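PDB 3KTD: prephenate dehydrogenase from Corynebacterium glutamicum ATCC 13032, which probably catalyses the NAD(P)+-dependent oxidative decarboxylation of prephenate in tyrosine biosynthesis. Local coordinates for residues Thr158-Asn161 and Ser162-Ser166; Leu317-Thr321 and Pro322-Lys326. All coordinates share one frame; numbering follows the deposited sequence.

Contact 1: Thr158-Asn161 and Ser162-Ser166; sequences TDIN and STWIS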
ATOM      1  N   THR A 158      30.299  20.043  16.649  1.00 41.41           N
ATOM      2  CA  THR A 158      31.440  19.146  16.516  1.00 41.62           C
ATOM      3  C   THR A 158      32.557  19.876  15.794  1.00 42.57           C
ATOM      4  O   THR A 158      32.312  20.545  14.791  1.00 42.34           O
ATOM      5  CB  THR A 158      31.097  17.893  15.717  1.00 41.46           C
ATOM      6  OG1 THR A 158      29.876  17.341  16.205  1.00 41.07           O
ATOM      7  CG2 THR A 158      32.222  16.861  15.848  1.00 38.61           C
ATOM      8  N   ASP A 159      33.781  19.713  16.293  1.00 43.75           N
ATOM      9  CA  ASP A 159      34.953  20.417  15.778  1.00 44.61           C
ATOM     10  C   ASP A 159      35.797  19.453  14.942  1.00 44.58           C
ATOM     11  O   ASP A 159      36.802  18.922  15.414  1.00 45.32           O
ATOM     12  CB  ASP A 159      35.753  20.973  16.971  1.00 45.11           C
ATOM     13  CG  ASP A 159      36.665  22.137  16.599  1.00 46.89           C
ATOM     14  OD1 ASP A 159      36.634  22.602  15.436  1.00 47.20           O
ATOM     15  OD2 ASP A 159      37.409  22.597  17.499  1.00 48.34           O
ATOM     16  N   ILE A 160      35.391  19.232  13.696  1.00 43.95           N
ATOM     17  CA  ILE A 160      36.053  18.231  12.849  1.00 43.65           C
ATOM     18  C   ILE A 160      37.105  18.826  11.925  1.00 43.37           C
ATOM     19  O   ILE A 160      37.120  20.027  11.686  1.00 43.21           O
ATOM     20  CB  ILE A 160      35.023  17.372  12.030  1.00 43.76           C
ATOM     21  CG1 ILE A 160      34.234  18.208  11.013  1.00 43.09           C
ATOM     22  CG2 ILE A 160      34.067  16.664  12.965  1.00 42.65           C
ATOM     23  CD1 ILE A 160      35.025  18.588   9.775  1.00 44.82           C
ATOM     24  N   ASN A 161      37.981  17.962  11.417  1.00 43.51           N
ATOM     25  CA  ASN A 161      39.037  18.358  10.488  1.00 43.49           C
ATOM     26  C   ASN A 161      38.998  17.492   9.214  1.00 43.18           C
ATOM     27  O   ASN A 161      38.034  16.756   8.996  1.00 43.22           O
ATOM     28  CB  ASN A 161      40.404  18.292  11.186  1.00 43.67           C
ATOM     29  CG  ASN A 161      40.816  16.877  11.540  1.00 44.67           C
ATOM     30  OD1 ASN A 161      40.100  15.913  11.254  1.00 46.37           O
ATOM     31  ND2 ASN A 161      41.976  16.744  12.171  1.00 43.38           N
ATOM     32  N   SER A 162      40.047  17.565   8.395  1.00 42.57           N
ATOM     33  CA  SER A 162      40.067  16.897   7.085  1.00 42.13           C
ATOM     34  C   SER A 162      39.891  15.371   7.120  1.00 41.67           C
ATOM     35  O   SER A 162      39.350  14.789   6.175  1.00 42.56           O
ATOM     36  CB  SER A 162      41.357  17.239   6.328  1.00 41.94           C
ATOM     37  OG  SER A 162      42.456  16.505   6.841  1.00 42.57           O
ATOM     38  N   THR A 163      40.351  14.720   8.184  1.00 40.46           N
ATOM     39  CA  THR A 163      40.229  13.269   8.279  1.00 40.12           C
ATOM     40  C   THR A 163      38.746  12.857   8.247  1.00 39.41           C
ATOM     41  O   THR A 163      38.401  11.850   7.631  1.00 38.91           O
ATOM     42  CB  THR A 163      40.924  12.707   9.536  1.00 40.32           C
ATOM     43  OG1 THR A 163      40.347  13.301  10.703  1.00 42.54           O
ATOM     44  CG2 THR A 163      42.429  13.001   9.509  1.00 39.32           C
ATOM     45  N   TRP A 164      37.877  13.647   8.882  1.00 38.65           N
ATOM     46  CA  TRP A 164      36.440  13.367   8.843  1.00 38.25           C
ATOM     47  C   TRP A 164      35.897  13.551   7.437  1.00 37.71           C
ATOM     48  O   TRP A 164      35.100  12.748   6.973  1.00 38.45           O
ATOM     49  CB  TRP A 164      35.627  14.231   9.818  1.00 38.33           C
ATOM     50  CG  TRP A 164      34.184  13.793   9.854  1.00 38.28           C
ATOM     51  CD1 TRP A 164      33.643  12.836  10.656  1.00 39.80           C
ATOM     52  CD2 TRP A 164      33.116  14.262   9.020  1.00 37.81           C
ATOM     53  NE1 TRP A 164      32.300  12.686  10.387  1.00 39.58           N
ATOM     54  CE2 TRP A 164      31.953  13.548   9.384  1.00 38.21           C
ATOM     55  CE3 TRP A 164      33.031  15.210   7.996  1.00 38.38           C
ATOM     56  CZ2 TRP A 164      30.721  13.754   8.765  1.00 38.85           C
ATOM     57  CZ3 TRP A 164      31.804  15.417   7.379  1.00 39.49           C
ATOM     58  CH2 TRP A 164      30.664  14.687   7.765  1.00 39.02           C
ATOM     59  N   ILE A 165      36.320  14.609   6.757  1.00 37.39           N
ATOM     60  CA  ILE A 165      35.889  14.836   5.381  1.00 36.78           C
ATOM     61  C   ILE A 165      36.275  13.621   4.528  1.00 36.43           C
ATOM     62  O   ILE A 165      35.515  13.199   3.662  1.00 36.74           O
ATOM     63  CB  ILE A 165      36.470  16.158   4.795  1.00 36.88           C
ATOM     64  CG1 ILE A 165      35.904  17.374   5.550  1.00 38.09           C
ATOM     65  CG2 ILE A 165      36.135  16.285   3.309  1.00 35.20           C
ATOM     66  CD1 ILE A 165      36.450  18.734   5.103  1.00 38.13           C
ATOM     67  N   SER A 166      37.443  13.044   4.807  1.00 35.71           N
ATOM     68  CA  SER A 166      37.932  11.871   4.080  1.00 34.67           C
ATOM     69  C   SER A 166      37.073  10.618   4.301  1.00 34.30           C
ATOM     70  O   SER A 166      36.885   9.824   3.380  1.00 34.29           O
ATOM     71  CB  SER A 166      39.383  11.590   4.482  1.00 34.47           C
ATOM     72  OG  SER A 166      39.809  10.330   4.019  1.00 31.96           O
TER

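Contact 2: Leu317-Thr321 and Pro322-Lys326; sequences LHPGT and PNWEK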
ATOM      1  N   LEU A 317      28.681  18.187  -5.850  1.00 46.71           N
ATOM      2  CA  LEU A 317      29.520  18.805  -4.829  1.00 46.76           C
ATOM      3  C   LEU A 317      30.971  18.727  -5.250  1.00 46.97           C
ATOM      4  O   LEU A 317      31.357  17.833  -5.991  1.00 47.01           O
ATOM      5  CB  LEU A 317      29.365  18.104  -3.481  1.00 46.57           C
ATOM      6  CG  LEU A 317      27.940  17.870  -2.988  1.00 46.71           C
ATOM      7  CD1 LEU A 317      27.975  17.318  -1.574  1.00 47.36           C
ATOM      8  CD2 LEU A 317      27.122  19.145  -3.052  1.00 48.53           C
ATOM      9  N   HIS A 318      31.771  19.668  -4.765  1.00 47.56           N
ATOM     10  CA  HIS A 318      33.203  19.672  -5.014  1.00 47.94           C
ATOM     11  C   HIS A 318      33.903  19.850  -3.676  1.00 47.40           C
ATOM     12  O   HIS A 318      34.388  20.940  -3.372  1.00 48.26           O
ATOM     13  CB  HIS A 318      33.590  20.804  -5.973  1.00 48.18           C
ATOM     14  CG  HIS A 318      32.932  20.717  -7.314  1.00 51.98           C
ATOM     15  ND1 HIS A 318      31.716  21.310  -7.588  1.00 54.95           N
ATOM     16  CD2 HIS A 318      33.323  20.113  -8.463  1.00 54.51           C
ATOM     17  CE1 HIS A 318      31.386  21.074  -8.845  1.00 55.33           C
ATOM     18  NE2 HIS A 318      32.342  20.348  -9.397  1.00 55.94           N
ATOM     19  N   PRO A 319      33.943  18.789  -2.854  1.00 46.42           N
ATOM     20  CA  PRO A 319      34.646  18.872  -1.576  1.00 46.39           C
ATOM     21  C   PRO A 319      35.989  19.571  -1.740  1.00 46.40           C
ATOM     22  O   PRO A 319      36.693  19.311  -2.709  1.00 46.43           O
ATOM     23  CB  PRO A 319      34.844  17.408  -1.188  1.00 45.97           C
ATOM     24  CG  PRO A 319      33.721  16.701  -1.821  1.00 45.87           C
ATOM     25  CD  PRO A 319      33.369  17.453  -3.077  1.00 46.38           C
ATOM     26  N   GLY A 320      36.326  20.459  -0.812  1.00 46.73           N
ATOM     27  CA  GLY A 320      37.559  21.240  -0.899  1.00 47.20           C
ATOM     28  C   GLY A 320      37.258  22.682  -1.265  1.00 47.50           C
ATOM     29  O   GLY A 320      37.684  23.597  -0.563  1.00 47.93           O
ATOM     30  N   THR A 321      36.515  22.884  -2.356  1.00 47.38           N
ATOM     31  CA  THR A 321      36.116  24.228  -2.804  1.00 47.20           C
ATOM     32  C   THR A 321      35.392  25.004  -1.700  1.00 47.13           C
ATOM     33  O   THR A 321      34.630  24.422  -0.925  1.00 47.60           O
ATOM     34  CB  THR A 321      35.147  24.177  -4.019  1.00 47.14           C
ATOM     35  OG1 THR A 321      35.701  23.358  -5.046  1.00 47.52           O
ATOM     36  CG2 THR A 321      34.884  25.580  -4.586  1.00 46.28           C
ATOM     37  N   PRO A 322      35.633  26.323  -1.619  1.00 46.54           N
ATOM     38  CA  PRO A 322      34.910  27.137  -0.660  1.00 45.93           C
ATOM     39  C   PRO A 322      33.395  26.953  -0.696  1.00 45.05           C
ATOM     40  O   PRO A 322      32.806  26.773  -1.764  1.00 44.70           O
ATOM     41  CB  PRO A 322      35.277  28.556  -1.087  1.00 46.21           C
ATOM     42  CG  PRO A 322      36.684  28.429  -1.563  1.00 46.26           C
ATOM     43  CD  PRO A 322      36.798  27.049  -2.168  1.00 46.86           C
ATOM     44  N   ASN A 323      32.793  26.962   0.490  1.00 44.52           N
ATOM     45  CA  ASN A 323      31.339  26.943   0.651  1.00 43.91           C
ATOM     46  C   ASN A 323      30.629  25.731   0.041  1.00 43.49           C
ATOM     47  O   ASN A 323      29.414  25.780  -0.203  1.00 44.43           O
ATOM     48  CB  ASN A 323      30.740  28.241   0.088  1.00 43.70           C
ATOM     49  CG  ASN A 323      31.529  29.488   0.498  1.00 44.79           C
ATOM     50  OD1 ASN A 323      32.362  29.448   1.405  1.00 42.26           O
ATOM     51  ND2 ASN A 323      31.272  30.599  -0.185  1.00 44.61           N
ATOM     52  N   TRP A 324      31.362  24.641  -0.193  1.00 42.29           N
ATOM     53  CA  TRP A 324      30.750  23.436  -0.752  1.00 41.36           C
ATOM     54  C   TRP A 324      29.746  22.855   0.244  1.00 41.29           C
ATOM     55  O   TRP A 324      28.706  22.337  -0.152  1.00 41.82           O
ATOM     56  CB  TRP A 324      31.805  22.393  -1.146  1.00 41.01           C
ATOM     57  CG  TRP A 324      32.496  21.706   0.009  1.00 40.94           C
ATOM     58  CD1 TRP A 324      33.606  22.136   0.682  1.00 40.17           C
ATOM     59  CD2 TRP A 324      32.131  20.455   0.606  1.00 40.60           C
ATOM     60  NE1 TRP A 324      33.946  21.239   1.661  1.00 38.77           N
ATOM     61  CE2 TRP A 324      33.061  20.197   1.638  1.00 37.93           C
ATOM     62  CE3 TRP A 324      31.108  19.526   0.369  1.00 40.96           C
ATOM     63  CZ2 TRP A 324      32.994  19.057   2.439  1.00 39.74           C
ATOM     64  CZ3 TRP A 324      31.045  18.382   1.168  1.00 40.12           C
ATOM     65  CH2 TRP A 324      31.981  18.162   2.192  1.00 39.76           C
ATOM     66  N   GLU A 325      30.054  22.978   1.535  1.00 40.81           N
ATOM     67  CA  GLU A 325      29.189  22.490   2.605  1.00 39.98           C
ATOM     68  C   GLU A 325      27.771  22.980   2.450  1.00 39.30           C
ATOM     69  O   GLU A 325      26.843  22.210   2.651  1.00 39.54           O
ATOM     70  CB  GLU A 325      29.681  22.927   3.990  1.00 40.37           C
ATOM     71  CG  GLU A 325      30.982  22.281   4.470  1.00 42.76           C
ATOM     72  CD  GLU A 325      32.243  22.997   3.999  1.00 45.41           C
ATOM     73  OE1 GLU A 325      32.153  24.139   3.466  1.00 43.12           O
ATOM     74  OE2 GLU A 325      33.332  22.403   4.188  1.00 48.39           O
ATOM     75  N   LYS A 326      27.592  24.253   2.103  1.00 38.93           N
ATOM     76  CA  LYS A 326      26.243  24.813   1.980  1.00 38.84           C
ATOM     77  C   LYS A 326      25.419  24.078   0.916  1.00 38.69           C
ATOM     78  O   LYS A 326      24.191  24.039   1.001  1.00 38.73           O
ATOM     79  CB  LYS A 326      26.275  26.326   1.722  1.00 39.03           C
ATOM     80  CG  LYS A 326      26.579  27.164   2.967  1.00 40.06           C
TER

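Contact 1: Thr158-Asn161 and Ser162-Ser166
Polar bonds from N161 to T163 and W164 start the helix 162-177. The side-chain oxygen OD1 of N161 takes the hydroxyl of T163, OD1 to OG1 2.7 Å. The donor is tilted 18° from the carbonyl plane. N161 OD1 also accepts T163 N, a weak bond of 3.3 Å. One firm and one weak bond from T163 thus converge on this oxygen, and R119 is a further, weak partner of T163 OG1. In N161 the CG sits between the backbone N and the carbonyl carbon (chi1 67°), which swings the amide forward over the first helical turn. This is the N-cap: the side chain of N161 stands in for a backbone acceptor that the first turn lacks. The backbone O of N161 is a weak acceptor for W164 N, at 3.1 Å.

Apolar contact lies inward of the cap. I160 CB meets W164 CB at 3.9 Å, and its CG2 branch lies over one face of the indole. With CG anti to the backbone N (chi1 -173°), the far end of the W164 ring leads away from residues 158-161, and its NE1 donates to the carbonyl of Y120 in the strand 120-125. More loosely, I160 CD1 reaches I165 CG1 at 4.5 Å.

Contact 2: Leu317-Thr321 and Pro322-Lys326
W324 lays its indole across the preceding loop, so that one face of the ring lies against the backbone of P319 and G320. P319 CA stands over that face, 3.7 Å from the centroid of the five-membered ring of W324 and 12° off its normal, a CH-pi contact. The N of G320 lies over the same face, 3.5 Å from W324 NE1. The opposite face receives the carboxylate carbon of E325, offset toward the rim. At the edge, in the ring plane, T321 O approaches W324 CD1 to 3.0 Å, while L317 CD1 comes to W324 CZ3 at 4.3 Å, also near the plane. The indole gets there because CG of W324 lies between its backbone N and carbonyl carbon (chi1 71°), turning the ring back over the residues before it.

The backbone makes this return through a type II beta turn from T321 to W324, which leads the chain from strand 314-317 into helix 324-334. Its closing bond, W324 N to T321 O, is weak at 3.4 Å. Ahead of the turn, H318 O accepts the backbone N of T321 at 3.1 Å and, weakly, the T321 hydroxyl. P319 CG also packs on the six-membered ring, 4.3 Å from W324 CZ3.

Both contacts show a chain entering a helix, contact 1 through an asparagine cap and contact 2 through a beta turn, and each places a tryptophan near the start of a helix. Their centres are about 14 Å apart, and they touch directly where I165 CG2 packs on W324 CZ2 at 4.3 Å. W168 of helix 162-177 joins them further, its ring meeting those of W164 and W324, while L154 touches both indoles. Contact 1 falls within the nucleotide-binding domain of the family, and contact 2 lies near the C-terminus and packs on helix 162-177. A bound di(hydroxyethyl)ether, probably from the crystallisation liquor, lies about 4 Å from the side chain of I160.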